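Local structure of SusD/RagB family nutrient-binding outer membrane lipoprotein (Bacteroides vulgatus, 4F7A) at residues H62-K67 against W258-M263. The protein probably binds glycans, perhaps mucin O-glycans, at the cell surface as a SusD-like outer membrane lipoprotein with a TPR-like fold. Numbering follows the deposited sequence.
Sequences HDFASK and WGETYM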
loop_
_atom_site.group_PDB
_atom_site.type_symbol
_atom_site.label_atom_id
_atom_site.label_comp_id
_atom_site.label_asym_id
_atom_site.label_seq_id
_atom_site.Cartn_x
_atom_site.Cartn_y
_atom_site.Cartn_z
ATOM N N HIS A 62 5.404 11.093 -9.148
ATOM C CA HIS A 62 6.574 11.944 -8.909
ATOM C C HIS A 62 6.136 13.394 -8.912
ATOM O O HIS A 62 5.176 13.762 -9.584
ATOM C CB HIS A 62 7.663 11.695 -9.959
ATOM C CG HIS A 62 9.047 12.012 -9.484
ATOM N ND1 HIS A 62 9.476 13.303 -9.267
ATOM C CD2 HIS A 62 10.096 11.209 -9.180
ATOM C CE1 HIS A 62 10.735 13.285 -8.856
ATOM N NE2 HIS A 62 11.134 12.024 -8.790
ATOM N N ASP A 63 6.791 14.199 -8.088
ATOM C CA ASP A 63 6.581 15.627 -8.069
ATOM C C ASP A 63 7.283 16.257 -9.274
ATOM O O ASP A 63 8.076 15.594 -9.934
ATOM C CB ASP A 63 7.086 16.182 -6.726
ATOM C CG ASP A 63 6.313 17.415 -6.272
ATOM O OD1 ASP A 63 6.259 18.374 -7.057
ATOM O OD2 ASP A 63 5.761 17.421 -5.147
ATOM N N PHE A 64 6.972 17.513 -9.590
ATOM C CA PHE A 64 7.686 18.236 -10.650
ATOM C C PHE A 64 8.719 19.214 -10.086
ATOM O O PHE A 64 9.551 19.746 -10.839
ATOM C CB PHE A 64 6.709 19.017 -11.552
ATOM C CG PHE A 64 6.197 20.291 -10.929
ATOM C CD1 PHE A 64 5.268 20.262 -9.911
ATOM C CD2 PHE A 64 6.671 21.527 -11.354
ATOM C CE1 PHE A 64 4.813 21.446 -9.318
ATOM C CE2 PHE A 64 6.213 22.714 -10.770
ATOM C CZ PHE A 64 5.289 22.664 -9.747
ATOM N N ALA A 65 8.660 19.470 -8.783
ATOM C CA ALA A 65 9.407 20.587 -8.218
ATOM C C ALA A 65 10.860 20.214 -8.079
ATOM O O ALA A 65 11.214 19.361 -7.241
ATOM C CB ALA A 65 8.818 21.038 -6.855
ATOM N N SER A 66 11.712 20.867 -8.874
ATOM C CA SER A 66 13.176 20.621 -8.793
ATOM C C SER A 66 13.775 20.921 -7.415
ATOM O O SER A 66 14.794 20.327 -7.024
ATOM C CB SER A 66 13.931 21.375 -9.891
ATOM O OG SER A 66 13.760 20.690 -11.122
ATOM N N LYS A 67 13.127 21.793 -6.644
ATOM C CA LYS A 67 13.556 22.023 -5.250
ATOM C C LYS A 67 13.573 20.735 -4.393
ATOM O O LYS A 67 14.333 20.646 -3.436
ATOM C CB LYS A 67 12.740 23.140 -4.585
ATOM C CG LYS A 67 11.294 22.869 -4.350
ATOM C CD LYS A 67 10.645 23.932 -3.434
ATOM C CE LYS A 67 9.139 23.685 -3.373
ATOM N NZ LYS A 67 8.384 24.628 -2.494
ATOM N N TRP A 258 -2.582 20.910 -6.108
ATOM C CA TRP A 258 -1.378 21.742 -6.060
ATOM C C TRP A 258 -0.458 21.572 -7.275
ATOM O O TRP A 258 0.572 22.221 -7.365
ATOM C CB TRP A 258 -0.555 21.419 -4.825
ATOM C CG TRP A 258 -1.234 21.647 -3.531
ATOM C CD1 TRP A 258 -2.332 22.428 -3.292
ATOM C CD2 TRP A 258 -0.804 21.149 -2.258
ATOM N NE1 TRP A 258 -2.623 22.421 -1.940
ATOM C CE2 TRP A 258 -1.701 21.643 -1.289
ATOM C CE3 TRP A 258 0.259 20.343 -1.844
ATOM C CZ2 TRP A 258 -1.576 21.339 0.070
ATOM C CZ3 TRP A 258 0.378 20.040 -0.495
ATOM C CH2 TRP A 258 -0.528 20.547 0.443
ATOM N N GLY A 259 -0.807 20.678 -8.184
ATOM C CA GLY A 259 -0.014 20.434 -9.365
ATOM C C GLY A 259 1.187 19.527 -9.155
ATOM O O GLY A 259 2.144 19.622 -9.903
ATOM N N GLU A 260 1.128 18.609 -8.191
ATOM C CA GLU A 260 2.330 17.861 -7.757
ATOM C C GLU A 260 2.286 16.337 -7.915
ATOM O O GLU A 260 3.154 15.651 -7.392
ATOM C CB GLU A 260 2.668 18.236 -6.297
ATOM C CG GLU A 260 3.240 19.644 -6.173
ATOM C CD GLU A 260 3.650 20.006 -4.763
ATOM O OE1 GLU A 260 4.570 19.370 -4.214
ATOM O OE2 GLU A 260 3.068 20.950 -4.202
ATOM N N THR A 261 1.313 15.807 -8.664
ATOM C CA THR A 261 1.175 14.356 -8.847
ATOM C C THR A 261 1.314 13.942 -10.311
ATOM O O THR A 261 0.327 13.848 -11.034
ATOM C CB THR A 261 -0.188 13.890 -8.305
ATOM O OG1 THR A 261 -1.220 14.653 -8.935
ATOM C CG2 THR A 261 -0.253 14.075 -6.779
ATOM N N TYR A 262 2.553 13.724 -10.745
ATOM C CA TYR A 262 2.846 13.298 -12.105
ATOM C C TYR A 262 3.023 11.796 -12.166
ATOM O O TYR A 262 3.345 11.147 -11.165
ATOM C CB TYR A 262 4.123 13.985 -12.647
ATOM C CG TYR A 262 3.905 15.425 -12.995
ATOM C CD1 TYR A 262 3.782 16.396 -11.992
ATOM C CD2 TYR A 262 3.756 15.824 -14.320
ATOM C CE1 TYR A 262 3.581 17.722 -12.309
ATOM C CE2 TYR A 262 3.531 17.154 -14.635
ATOM C CZ TYR A 262 3.435 18.094 -13.627
ATOM O OH TYR A 262 3.207 19.435 -13.939
HETATM N N MSE A 263 2.811 11.271 -13.360
HETATM C CA MSE A 263 3.057 9.884 -13.709
HETATM C C MSE A 263 4.534 9.505 -13.551
HETATM O O MSE A 263 5.408 10.265 -13.937
HETATM C CB MSE A 263 2.665 9.699 -15.178
HETATM C CG MSE A 263 2.545 8.264 -15.624
HETATM SE SE MSE A 263 2.072 8.207 -17.485
HETATM C CE MSE A 263 1.229 6.461 -17.523
#
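Phe-64 packs against the backbone of Gly-259, the side chain of Glu-260 and the ring of Tyr-262. Its CB lies 3.5 Å from Tyr-262 CE1, and a chi1 of 77° puts CG between the backbone N and the carbonyl carbon, near the same Tyr-262 atom. CD1 comes 3.2 Å from Gly-259 O, and CE1 passes the same oxygen before meeting Glu-260 CG at the ring edge. The two aromatic rings are oblique, their planes 47° apart. Beside them Asp-63 OD2 approaches Glu-260 OE1 to 2.5 Å, a spacing at which one acid probably holds a proton; OE1 also receives a weak hydrogen bond from Gln-47. Asp-63 OD1 turns back to its own chain, accepting from Ala-65 N at 3.2 Å in an Asx turn. One residue earlier, His-62 forms an antiparallel hydrogen-bonded pair with Tyr-262, joined by Tyr-262 N to His-62 O and His-62 N to Tyr-262 O, both 2.9 Å. Tyr-262 OH is hydrogen-bonded to Gln-313 O, and Phe-317 meets the ring edge-to-face. Gly-259, with positive phi, ends helix 251-257 in a Schellman motif; the chain thus passes from that helix into the two-stranded sheet of 61-62 and 262-263, with helix 44-51 against Asp-63.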